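Local coordinates for protein carbonic anhydrase (PDB 1DDZ) that probably catalyses the reversible, zinc-dependent hydration of carbon dioxide to hydrogencarbonate and a proton, as a beta-class carbonic anhydrase, at residues E68-G73 against L110-Y115; V191-I196 against S265-T270; G225-S230 against E272-E277. All coordinates share one frame; numbering follows the deposited sequence.

Contact 1 (E68-G73 against L110-Y115)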
ATOM      1  N   GLU A  68      14.796  12.454  18.690  1.00 17.96           N
ATOM      2  CA  GLU A  68      13.737  13.447  18.842  1.00 23.06           C
ATOM      3  C   GLU A  68      13.208  13.844  17.459  1.00 19.67           C
ATOM      4  O   GLU A  68      12.236  14.604  17.355  1.00 19.55           O
ATOM      5  CB  GLU A  68      14.251  14.690  19.559  1.00 29.30           C
ATOM      6  CG  GLU A  68      14.626  14.464  21.012  1.00 40.43           C
ATOM      7  CD  GLU A  68      14.702  15.764  21.794  1.00 45.71           C
ATOM      8  OE1 GLU A  68      13.887  15.940  22.730  1.00 50.25           O
ATOM      9  OE2 GLU A  68      15.567  16.611  21.467  1.00 50.56           O
ATOM     10  N   TYR A  69      13.897  13.381  16.413  1.00 17.69           N
ATOM     11  CA  TYR A  69      13.517  13.646  15.026  1.00 15.81           C
ATOM     12  C   TYR A  69      13.176  12.405  14.215  1.00 12.85           C
ATOM     13  O   TYR A  69      13.810  11.366  14.357  1.00 11.50           O
ATOM     14  CB  TYR A  69      14.649  14.333  14.263  1.00 14.57           C
ATOM     15  CG  TYR A  69      14.939  15.743  14.692  1.00 18.24           C
ATOM     16  CD1 TYR A  69      15.800  15.996  15.749  1.00 18.93           C
ATOM     17  CD2 TYR A  69      14.341  16.823  14.054  1.00 16.90           C
ATOM     18  CE1 TYR A  69      16.053  17.277  16.170  1.00 21.99           C
ATOM     19  CE2 TYR A  69      14.586  18.113  14.465  1.00 19.18           C
ATOM     20  CZ  TYR A  69      15.447  18.336  15.530  1.00 23.45           C
ATOM     21  OH  TYR A  69      15.704  19.603  15.999  1.00 29.47           O
ATOM     22  N   LEU A  70      12.142  12.532  13.395  1.00 11.22           N
ATOM     23  CA  LEU A  70      11.741  11.520  12.442  1.00  9.31           C
ATOM     24  C   LEU A  70      12.144  12.232  11.140  1.00 12.25           C
ATOM     25  O   LEU A  70      11.822  13.403  10.937  1.00 10.98           O
ATOM     26  CB  LEU A  70      10.229  11.321  12.429  1.00 11.16           C
ATOM     27  CG  LEU A  70       9.695  10.080  11.694  1.00 11.85           C
ATOM     28  CD1 LEU A  70       8.366  10.407  11.126  1.00  7.31           C
ATOM     29  CD2 LEU A  70      10.620   9.574  10.624  1.00  7.00           C
ATOM     30  N   TRP A  71      12.893  11.551  10.291  1.00 11.14           N
ATOM     31  CA  TRP A  71      13.326  12.105   9.032  1.00  7.00           C
ATOM     32  C   TRP A  71      12.903  11.175   7.905  1.00  7.00           C
ATOM     33  O   TRP A  71      13.260   9.997   7.868  1.00  7.99           O
ATOM     34  CB  TRP A  71      14.823  12.264   9.058  1.00  9.76           C
ATOM     35  CG  TRP A  71      15.487  12.637   7.757  1.00 10.26           C
ATOM     36  CD1 TRP A  71      15.636  11.850   6.649  1.00  9.88           C
ATOM     37  CD2 TRP A  71      16.242  13.829   7.502  1.00  7.15           C
ATOM     38  NE1 TRP A  71      16.452  12.468   5.742  1.00  9.27           N
ATOM     39  CE2 TRP A  71      16.838  13.679   6.242  1.00  7.00           C
ATOM     40  CE3 TRP A  71      16.494  14.986   8.238  1.00 11.56           C
ATOM     41  CZ2 TRP A  71      17.665  14.649   5.696  1.00  8.55           C
ATOM     42  CZ3 TRP A  71      17.324  15.948   7.699  1.00 11.24           C
ATOM     43  CH2 TRP A  71      17.901  15.773   6.442  1.00 13.94           C
ATOM     44  N   ILE A  72      12.085  11.705   7.006  1.00 10.94           N
ATOM     45  CA  ILE A  72      11.602  10.970   5.843  1.00  7.48           C
ATOM     46  C   ILE A  72      12.396  11.519   4.653  1.00 10.72           C
ATOM     47  O   ILE A  72      12.253  12.686   4.282  1.00 13.90           O
ATOM     48  CB  ILE A  72      10.094  11.175   5.667  1.00  9.67           C
ATOM     49  CG1 ILE A  72       9.362  10.666   6.916  1.00  7.00           C
ATOM     50  CG2 ILE A  72       9.615  10.486   4.383  1.00 10.35           C
ATOM     51  CD1 ILE A  72       8.143  11.450   7.285  1.00  7.00           C
ATOM     52  N   GLY A  73      13.293  10.688   4.124  1.00  9.80           N
ATOM     53  CA  GLY A  73      14.151  11.083   3.031  1.00  7.00           C
ATOM     54  C   GLY A  73      14.062  10.171   1.829  1.00  8.86           C
ATOM     55  O   GLY A  73      13.236   9.266   1.774  1.00 13.21           O
ATOM     56  N   LEU A 110       3.197   5.223   6.935  1.00  7.00           N
ATOM     57  CA  LEU A 110       2.323   5.365   8.081  1.00  7.03           C
ATOM     58  C   LEU A 110       2.805   4.614   9.351  1.00 11.94           C
ATOM     59  O   LEU A 110       2.683   5.134  10.467  1.00 13.60           O
ATOM     60  CB  LEU A 110       0.915   4.914   7.703  1.00  8.48           C
ATOM     61  CG  LEU A 110       0.154   5.713   6.643  1.00  9.35           C
ATOM     62  CD1 LEU A 110      -1.157   5.025   6.291  1.00  7.00           C
ATOM     63  CD2 LEU A 110      -0.096   7.091   7.174  1.00  7.00           C
ATOM     64  N   SER A 111       3.326   3.397   9.199  1.00 12.05           N
ATOM     65  CA  SER A 111       3.827   2.631  10.347  1.00 10.51           C
ATOM     66  C   SER A 111       5.120   3.246  10.952  1.00  7.72           C
ATOM     67  O   SER A 111       5.272   3.263  12.178  1.00  9.73           O
ATOM     68  CB  SER A 111       3.953   1.133  10.011  1.00  7.00           C
ATOM     69  OG  SER A 111       4.898   0.876   8.982  1.00 21.71           O
ATOM     70  N   VAL A 112       6.007   3.811  10.128  1.00  7.00           N
ATOM     71  CA  VAL A 112       7.204   4.477  10.648  1.00 10.39           C
ATOM     72  C   VAL A 112       6.782   5.763  11.403  1.00 13.46           C
ATOM     73  O   VAL A 112       7.282   6.077  12.495  1.00 13.43           O
ATOM     74  CB  VAL A 112       8.206   4.833   9.534  1.00 12.50           C
ATOM     75  CG1 VAL A 112       9.242   5.832  10.053  1.00 19.75           C
ATOM     76  CG2 VAL A 112       8.940   3.604   9.093  1.00 16.85           C
ATOM     77  N   LEU A 113       5.840   6.502  10.818  1.00 16.08           N
ATOM     78  CA  LEU A 113       5.287   7.723  11.421  1.00 13.69           C
ATOM     79  C   LEU A 113       4.651   7.433  12.805  1.00 11.50           C
ATOM     80  O   LEU A 113       4.955   8.102  13.784  1.00 11.92           O
ATOM     81  CB  LEU A 113       4.186   8.300  10.512  1.00 11.43           C
ATOM     82  CG  LEU A 113       3.999   9.812  10.310  1.00 11.47           C
ATOM     83  CD1 LEU A 113       2.508  10.114   9.992  1.00  9.80           C
ATOM     84  CD2 LEU A 113       4.487  10.617  11.477  1.00  7.00           C
ATOM     85  N   GLN A 114       3.732   6.469  12.851  1.00  9.28           N
ATOM     86  CA  GLN A 114       3.064   6.124  14.076  1.00  8.86           C
ATOM     87  C   GLN A 114       4.045   5.626  15.136  1.00 13.77           C
ATOM     88  O   GLN A 114       3.923   5.979  16.306  1.00 14.28           O
ATOM     89  CB  GLN A 114       1.955   5.115  13.832  1.00  7.00           C
ATOM     90  CG  GLN A 114       1.091   4.937  15.083  1.00  8.63           C
ATOM     91  CD  GLN A 114      -0.190   4.196  14.819  1.00 12.75           C
ATOM     92  OE1 GLN A 114      -0.182   3.099  14.277  1.00 19.18           O
ATOM     93  NE2 GLN A 114      -1.306   4.787  15.214  1.00 18.04           N
ATOM     94  N   TYR A 115       5.033   4.838  14.729  1.00 13.50           N
ATOM     95  CA  TYR A 115       6.030   4.340  15.671  1.00 13.81           C
ATOM     96  C   TYR A 115       6.787   5.549  16.239  1.00 16.71           C
ATOM     97  O   TYR A 115       6.886   5.707  17.456  1.00 16.21           O
ATOM     98  CB  TYR A 115       7.004   3.380  14.973  1.00 11.10           C
ATOM     99  CG  TYR A 115       7.962   2.695  15.913  1.00 11.40           C
ATOM    100  CD1 TYR A 115       7.575   1.555  16.623  1.00 11.41           C
ATOM    101  CD2 TYR A 115       9.259   3.173  16.086  1.00 11.08           C
ATOM    102  CE1 TYR A 115       8.461   0.898  17.484  1.00 17.09           C
ATOM    103  CE2 TYR A 115      10.160   2.531  16.943  1.00 15.31           C
ATOM    104  CZ  TYR A 115       9.755   1.389  17.643  1.00 19.90           C
ATOM    105  OH  TYR A 115      10.631   0.739  18.494  1.00 18.79           O
TER

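Contact 2 (V191-I196 against S265-T270)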
ATOM      1  N   VAL A 191       2.015  14.607   5.624  1.00  7.71           N
ATOM      2  CA  VAL A 191       2.369  14.202   6.981  1.00  9.39           C
ATOM      3  C   VAL A 191       1.399  14.831   7.990  1.00 12.24           C
ATOM      4  O   VAL A 191       0.861  14.136   8.845  1.00 12.22           O
ATOM      5  CB  VAL A 191       3.804  14.598   7.314  1.00  7.37           C
ATOM      6  CG1 VAL A 191       4.072  14.358   8.780  1.00 10.25           C
ATOM      7  CG2 VAL A 191       4.776  13.806   6.456  1.00  7.00           C
ATOM      8  N   CYS A 192       1.132  16.134   7.846  1.00 15.09           N
ATOM      9  CA  CYS A 192       0.224  16.858   8.754  1.00  9.69           C
ATOM     10  C   CYS A 192      -1.191  16.360   8.695  1.00  9.87           C
ATOM     11  O   CYS A 192      -1.916  16.451   9.688  1.00  7.00           O
ATOM     12  CB  CYS A 192       0.190  18.360   8.455  1.00  7.20           C
ATOM     13  SG  CYS A 192       1.776  19.157   8.487  1.00 11.57           S
ATOM     14  N   ALA A 193      -1.585  15.886   7.515  1.00 10.55           N
ATOM     15  CA  ALA A 193      -2.924  15.385   7.268  1.00  8.06           C
ATOM     16  C   ALA A 193      -3.182  13.952   7.742  1.00 10.46           C
ATOM     17  O   ALA A 193      -4.345  13.549   7.803  1.00  9.35           O
ATOM     18  CB  ALA A 193      -3.270  15.529   5.773  1.00 12.48           C
ATOM     19  N   THR A 194      -2.135  13.196   8.092  1.00  8.58           N
ATOM     20  CA  THR A 194      -2.320  11.817   8.564  1.00  9.56           C
ATOM     21  C   THR A 194      -3.152  11.794   9.834  1.00 10.76           C
ATOM     22  O   THR A 194      -3.124  12.755  10.624  1.00 12.67           O
ATOM     23  CB  THR A 194      -0.985  11.115   8.918  1.00  7.11           C
ATOM     24  OG1 THR A 194      -0.347  11.829   9.981  1.00  7.00           O
ATOM     25  CG2 THR A 194      -0.060  11.020   7.694  1.00  7.35           C
ATOM     26  N   SER A 195      -3.840  10.680  10.071  1.00 12.07           N
ATOM     27  CA  SER A 195      -4.647  10.529  11.285  1.00 10.50           C
ATOM     28  C   SER A 195      -3.714  10.644  12.510  1.00 11.78           C
ATOM     29  O   SER A 195      -4.038  11.245  13.518  1.00 10.95           O
ATOM     30  CB  SER A 195      -5.352   9.166  11.271  1.00  9.63           C
ATOM     31  OG  SER A 195      -4.439   8.113  10.989  1.00 11.14           O
ATOM     32  N   ILE A 196      -2.493  10.149  12.344  1.00 13.01           N
ATOM     33  CA  ILE A 196      -1.468  10.150  13.385  1.00 12.84           C
ATOM     34  C   ILE A 196      -1.124  11.570  13.863  1.00 13.14           C
ATOM     35  O   ILE A 196      -1.215  11.867  15.051  1.00 10.66           O
ATOM     36  CB  ILE A 196      -0.199   9.422  12.870  1.00  8.45           C
ATOM     37  CG1 ILE A 196      -0.552   7.978  12.499  1.00  7.00           C
ATOM     38  CG2 ILE A 196       0.913   9.513  13.887  1.00  7.00           C
ATOM     39  CD1 ILE A 196       0.304   7.399  11.422  1.00  7.00           C
ATOM     40  N   SER A 265      -9.788  23.889   5.525  1.00 21.58           N
ATOM     41  CA  SER A 265      -9.373  23.674   6.900  1.00 20.04           C
ATOM     42  C   SER A 265      -8.199  24.572   7.271  1.00 18.60           C
ATOM     43  O   SER A 265      -7.617  25.223   6.397  1.00 19.14           O
ATOM     44  CB  SER A 265      -8.973  22.217   7.040  1.00 18.59           C
ATOM     45  OG  SER A 265      -7.962  21.932   6.091  1.00 18.44           O
ATOM     46  N   GLU A 266      -7.785  24.523   8.534  1.00 17.98           N
ATOM     47  CA  GLU A 266      -6.640  25.309   8.975  1.00 16.40           C
ATOM     48  C   GLU A 266      -5.421  24.850   8.209  1.00 15.07           C
ATOM     49  O   GLU A 266      -4.573  25.651   7.865  1.00 17.72           O
ATOM     50  CB  GLU A 266      -6.338  25.098  10.466  1.00 19.48           C
ATOM     51  CG  GLU A 266      -7.391  25.568  11.462  1.00 26.16           C
ATOM     52  CD  GLU A 266      -7.032  25.213  12.931  1.00 33.51           C
ATOM     53  OE1 GLU A 266      -5.850  24.905  13.230  1.00 25.93           O
ATOM     54  OE2 GLU A 266      -7.947  25.234  13.796  1.00 33.97           O
ATOM     55  N   LEU A 267      -5.320  23.548   7.947  1.00 11.20           N
ATOM     56  CA  LEU A 267      -4.153  23.021   7.249  1.00 11.11           C
ATOM     57  C   LEU A 267      -4.074  23.560   5.844  1.00  7.89           C
ATOM     58  O   LEU A 267      -2.996  23.904   5.357  1.00 12.35           O
ATOM     59  CB  LEU A 267      -4.191  21.493   7.197  1.00 12.80           C
ATOM     60  CG  LEU A 267      -2.903  20.674   7.387  1.00 14.40           C
ATOM     61  CD1 LEU A 267      -3.007  19.373   6.584  1.00  7.57           C
ATOM     62  CD2 LEU A 267      -1.658  21.440   6.983  1.00  9.87           C
ATOM     63  N   ASP A 268      -5.211  23.596   5.167  1.00 11.68           N
ATOM     64  CA  ASP A 268      -5.264  24.114   3.798  1.00 16.74           C
ATOM     65  C   ASP A 268      -4.679  25.532   3.747  1.00 15.13           C
ATOM     66  O   ASP A 268      -3.810  25.833   2.937  1.00 17.03           O
ATOM     67  CB  ASP A 268      -6.719  24.126   3.280  1.00 17.43           C
ATOM     68  CG  ASP A 268      -7.254  22.725   2.949  1.00 20.11           C
ATOM     69  OD1 ASP A 268      -6.499  21.866   2.451  1.00 23.22           O
ATOM     70  OD2 ASP A 268      -8.458  22.482   3.161  1.00 26.21           O
ATOM     71  N   SER A 269      -5.139  26.390   4.646  1.00 15.01           N
ATOM     72  CA  SER A 269      -4.646  27.752   4.703  1.00 16.45           C
ATOM     73  C   SER A 269      -3.155  27.810   4.993  1.00 17.02           C
ATOM     74  O   SER A 269      -2.413  28.533   4.317  1.00 13.17           O
ATOM     75  CB  SER A 269      -5.436  28.516   5.743  1.00 18.28           C
ATOM     76  OG  SER A 269      -6.775  28.527   5.314  1.00 21.57           O
ATOM     77  N   THR A 270      -2.711  27.023   5.969  1.00 17.00           N
ATOM     78  CA  THR A 270      -1.301  26.955   6.338  1.00 14.60           C
ATOM     79  C   THR A 270      -0.425  26.601   5.136  1.00 10.69           C
ATOM     80  O   THR A 270       0.615  27.245   4.883  1.00 13.74           O
ATOM     81  CB  THR A 270      -1.087  25.896   7.440  1.00 17.33           C
ATOM     82  OG1 THR A 270      -1.752  26.312   8.635  1.00 20.36           O
ATOM     83  CG2 THR A 270       0.382  25.740   7.744  1.00 20.34           C
TER

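Contact 3 (G225-S230 against E272-E277)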
ATOM      1  N   GLY A 225       9.205  25.370   5.045  1.00 15.00           N
ATOM      2  CA  GLY A 225       8.111  25.720   5.930  1.00 11.07           C
ATOM      3  C   GLY A 225       7.949  24.724   7.056  1.00 14.51           C
ATOM      4  O   GLY A 225       8.327  23.564   6.914  1.00 14.04           O
ATOM      5  N   VAL A 226       7.425  25.203   8.183  1.00 14.93           N
ATOM      6  CA  VAL A 226       7.183  24.409   9.374  1.00 16.74           C
ATOM      7  C   VAL A 226       5.732  24.582   9.759  1.00 18.60           C
ATOM      8  O   VAL A 226       5.197  25.680   9.686  1.00 23.19           O
ATOM      9  CB  VAL A 226       8.016  24.933  10.592  1.00 19.31           C
ATOM     10  CG1 VAL A 226       7.857  23.998  11.814  1.00 17.16           C
ATOM     11  CG2 VAL A 226       9.479  25.069  10.227  1.00 26.32           C
ATOM     12  N   VAL A 227       5.057  23.504  10.110  1.00 18.82           N
ATOM     13  CA  VAL A 227       3.702  23.646  10.585  1.00 16.27           C
ATOM     14  C   VAL A 227       3.755  23.075  11.999  1.00 21.14           C
ATOM     15  O   VAL A 227       4.399  22.047  12.256  1.00 18.88           O
ATOM     16  CB  VAL A 227       2.621  23.058   9.626  1.00 18.42           C
ATOM     17  CG1 VAL A 227       3.236  22.367   8.429  1.00 17.90           C
ATOM     18  CG2 VAL A 227       1.609  22.226  10.369  1.00 18.20           C
ATOM     19  N   VAL A 228       3.210  23.845  12.938  1.00 22.21           N
ATOM     20  CA  VAL A 228       3.231  23.491  14.352  1.00 17.83           C
ATOM     21  C   VAL A 228       2.005  22.730  14.804  1.00 17.95           C
ATOM     22  O   VAL A 228       2.120  21.746  15.520  1.00 19.26           O
ATOM     23  CB  VAL A 228       3.416  24.763  15.209  1.00 19.60           C
ATOM     24  CG1 VAL A 228       3.520  24.405  16.691  1.00 20.60           C
ATOM     25  CG2 VAL A 228       4.678  25.488  14.775  1.00 14.05           C
ATOM     26  N   ASN A 229       0.836  23.184  14.370  1.00 15.83           N
ATOM     27  CA  ASN A 229      -0.409  22.538  14.724  1.00 13.80           C
ATOM     28  C   ASN A 229      -1.520  23.159  13.869  1.00 16.95           C
ATOM     29  O   ASN A 229      -1.844  24.311  14.057  1.00 19.49           O
ATOM     30  CB  ASN A 229      -0.699  22.741  16.224  1.00 13.38           C
ATOM     31  CG  ASN A 229      -1.947  22.002  16.684  1.00 17.31           C
ATOM     32  OD1 ASN A 229      -2.954  21.959  15.974  1.00 17.57           O
ATOM     33  ND2 ASN A 229      -1.883  21.402  17.863  1.00 19.05           N
ATOM     34  N   SER A 230      -2.050  22.423  12.896  1.00 15.62           N
ATOM     35  CA  SER A 230      -3.131  22.932  12.055  1.00 15.11           C
ATOM     36  C   SER A 230      -4.134  21.829  11.826  1.00 14.17           C
ATOM     37  O   SER A 230      -3.785  20.828  11.206  1.00 16.12           O
ATOM     38  CB  SER A 230      -2.628  23.376  10.672  1.00 13.10           C
ATOM     39  OG  SER A 230      -1.637  24.382  10.746  1.00 23.81           O
ATOM     40  N   GLU A 272      -1.198  26.908   1.935  1.00 14.22           N
ATOM     41  CA  GLU A 272      -1.350  27.976   0.941  1.00 15.17           C
ATOM     42  C   GLU A 272      -0.284  29.025   1.239  1.00 11.60           C
ATOM     43  O   GLU A 272       0.465  29.442   0.362  1.00 13.88           O
ATOM     44  CB  GLU A 272      -2.754  28.554   1.107  1.00 23.47           C
ATOM     45  CG  GLU A 272      -3.200  29.601   0.113  1.00 36.70           C
ATOM     46  CD  GLU A 272      -4.679  29.945   0.286  1.00 43.15           C
ATOM     47  OE1 GLU A 272      -5.487  29.477  -0.548  1.00 48.46           O
ATOM     48  OE2 GLU A 272      -5.036  30.652   1.263  1.00 46.95           O
ATOM     49  N   LYS A 273      -0.150  29.379   2.513  1.00 15.80           N
ATOM     50  CA  LYS A 273       0.871  30.340   2.945  1.00 18.19           C
ATOM     51  C   LYS A 273       2.292  29.858   2.650  1.00 15.03           C
ATOM     52  O   LYS A 273       3.091  30.624   2.131  1.00 17.12           O
ATOM     53  CB  LYS A 273       0.771  30.607   4.440  1.00 25.00           C
ATOM     54  CG  LYS A 273       1.625  31.780   4.889  1.00 31.87           C
ATOM     55  CD  LYS A 273       1.637  31.913   6.403  1.00 40.10           C
ATOM     56  CE  LYS A 273       1.849  33.370   6.823  1.00 47.01           C
ATOM     57  NZ  LYS A 273       2.960  34.088   6.107  1.00 48.15           N
ATOM     58  N   LEU A 274       2.602  28.606   2.999  1.00 12.44           N
ATOM     59  CA  LEU A 274       3.938  28.034   2.766  1.00 10.19           C
ATOM     60  C   LEU A 274       4.246  27.953   1.288  1.00  7.08           C
ATOM     61  O   LEU A 274       5.327  28.300   0.828  1.00  8.73           O
ATOM     62  CB  LEU A 274       4.042  26.650   3.409  1.00 10.21           C
ATOM     63  CG  LEU A 274       3.921  26.629   4.927  1.00  8.37           C
ATOM     64  CD1 LEU A 274       4.148  25.205   5.413  1.00 12.26           C
ATOM     65  CD2 LEU A 274       4.957  27.556   5.516  1.00  7.00           C
ATOM     66  N   THR A 275       3.240  27.603   0.513  1.00 10.74           N
ATOM     67  CA  THR A 275       3.423  27.526  -0.928  1.00 11.34           C
ATOM     68  C   THR A 275       3.790  28.911  -1.465  1.00 12.05           C
ATOM     69  O   THR A 275       4.730  29.059  -2.250  1.00  9.95           O
ATOM     70  CB  THR A 275       2.141  27.020  -1.596  1.00 12.71           C
ATOM     71  OG1 THR A 275       1.795  25.754  -1.034  1.00 15.17           O
ATOM     72  CG2 THR A 275       2.359  26.841  -3.069  1.00 12.83           C
ATOM     73  N   ALA A 276       3.063  29.929  -1.005  1.00 14.25           N
ATOM     74  CA  ALA A 276       3.314  31.305  -1.419  1.00 13.14           C
ATOM     75  C   ALA A 276       4.749  31.687  -1.112  1.00 11.96           C
ATOM     76  O   ALA A 276       5.448  32.250  -1.955  1.00 14.03           O
ATOM     77  CB  ALA A 276       2.361  32.247  -0.706  1.00 11.44           C
ATOM     78  N   GLU A 277       5.228  31.286   0.058  1.00 16.92           N
ATOM     79  CA  GLU A 277       6.588  31.619   0.450  1.00 14.13           C
ATOM     80  C   GLU A 277       7.643  30.853  -0.331  1.00 16.81           C
ATOM     81  O   GLU A 277       8.709  31.386  -0.657  1.00 19.21           O
ATOM     82  CB  GLU A 277       6.731  31.470   1.954  1.00 17.18           C
ATOM     83  CG  GLU A 277       5.838  32.481   2.669  1.00 19.00           C
ATOM     84  CD  GLU A 277       5.665  32.236   4.160  1.00 23.34           C
ATOM     85  OE1 GLU A 277       5.031  33.085   4.812  1.00 25.78           O
ATOM     86  OE2 GLU A 277       6.132  31.211   4.682  1.00 23.23           O
TER

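Contact 1 (E68-G73 against L110-Y115)
Leu70 on strand 69-74 faces Leu113 on helix 107-119 with their CA atoms 7.6 Å apart, a separation that leaves room for side chains alone between the two backbones. The strand lies inside the parallel part of a mixed sheet, and the helix belongs to the beta-alpha-beta crossover that leads from strand 92-97 to strand 124-130, passing over the strand that runs between them.

Leu70 carries the contact from the sheet. With CG anti to the backbone N (chi1 -167°), the side chain extends toward the helix and its two methyls divide between Val112 and Leu113. CD1 meets Leu113 CD2 at 3.9 Å and lies 4.1 Å from Leu113 CA, so this branch reaches down to the helix backbone as well. CD2 touches Val112 CG1 at 4.0 Å. The two leucine side chains cross at about a right angle, whereas Leu70 and Val112 cross obliquely. Leu113 does not aim its CB straight at the strand; the CD2 branch makes up the difference by extending to the leucine methyl. Around this trio, Phe93 and His95 of strand 92-97 flank Val112, and Ile125 of strand 124-130 flanks Leu113. The helix is joined on to the second half of the chain by Gln114, whose OE1 accepts from the backbone N atoms of Leu401 and Ile402.

The touching residues supply no zinc ligand, although strand 69-74 continues to the ligand Cys74 and the Val112 side chain is about 8 Å from that of Cys328, a ligand of the other zinc. Between these segments the contact is buried apolar packing with no hydrogen bond across it, an example of how an alpha/beta fold seats a helix on its sheet through directionless contacts.

Contact 2 (V191-I196 against S265-T270)
Leu267, in the first turn of helix 266-279, packs against Cys192 and Ala193 toward the C-terminal end of helix 172-193, and a capping box made by Ser265 and Asp268 starts the helix that presents it. The close part centres on one side chain. Leu267 CD1 rests 3.8 Å from Cys192 CB and 3.9 Å from Ala193 CB, while Leu267 CD2 comes within 3.9 Å of the same Cys192 CB, so the fork of the leucine straddles that carbon. With SG beside the backbone N (chi1 -56°), Cys192 offers its CB to the leucine and sends its sulfur to Val227 on strand 222-227. Arg153 of the second subunit also packs on Ala193 here. An alanine in place of Leu267 would probably open a gap beside Cys192 CB and leave the two helix ends with no side-chain contact at this point.

The looser part is the solvent side of helix 266-279, where Glu266 is exposed and Asp268, Ser269 and Thr270 are partly so. At the start of that helix, Ser265 N donates to Asp268 OD2 (3.1 Å) on the anti side, 27° out of the carboxylate plane, and Asp268 N returns a weak bond to Ser265 OG. Where helix 172-193 gives way to helix 195-202, Val191 O accepts from Thr194 N and also, in the carbonyl plane, from Thr194 OG1.

Contact 3 (G225-S230 against E272-E277)
Leu274 of helix 266-279 lies directly on Gly225 of strand 222-227, where the axes of the short segments 225-227 and 272-277 approach to 9.1 Å and run nearly antiparallel at 169°.

The apolar contacts all come from this leucine. With CG beside the backbone N (chi1 -64°), it sets both methyls over the glycine: CD2 is 3.7 Å from Gly225 CA and CD1 is 4.0 Å from the same CA. CD1 also reaches Val227 CG1 at 4.2 Å. Leu185 and Val188 of helix 172-193 extend the apolar patch, touching Leu274 and Val227 respectively.

Charged pairing stays within the helix. Lys273 NZ and Glu277 OE1, one turn apart, form a salt bridge of 2.6 Å in which the amine approaches nearly in line with the C-O bond. Gly225 N bonds to Asp223 OD1 of its own strand, and no hydrogen bond crosses to the helix.

Two constraints thus fall on one glycine. A side chain at Gly225 would collide with Leu274 CD2, and its backbone angles (phi 122°) would jam a CB against the preceding carbonyl O; the bare CA lets Leu274 settle against the backbone of the strand that is outermost within this chain.

In the fold
Along the chain contact 1 closes first, and contacts 2 and 3 then cross, their segments alternating. In space contact 1 lies nearest the centre of the chain, about 8 Å from it, against 22 and 24 Å for contacts 2 and 3, on the same five-stranded sheet whose outermost strand 222-227 is used by contact 3. Contacts 2 and 3 share helix 266-279 and have centres 10 Å apart; Thr270 OG1 and Ser230 OG bridge them by a probable hydrogen bond of 2.9 Å. Contact 1 lies about 16 Å from contact 2 between centres, yet the two meet through Leu113 and Ile196. Together they trace packing from a zinc-bearing strand outward to the helix packed on the sheet's outermost strand within this chain.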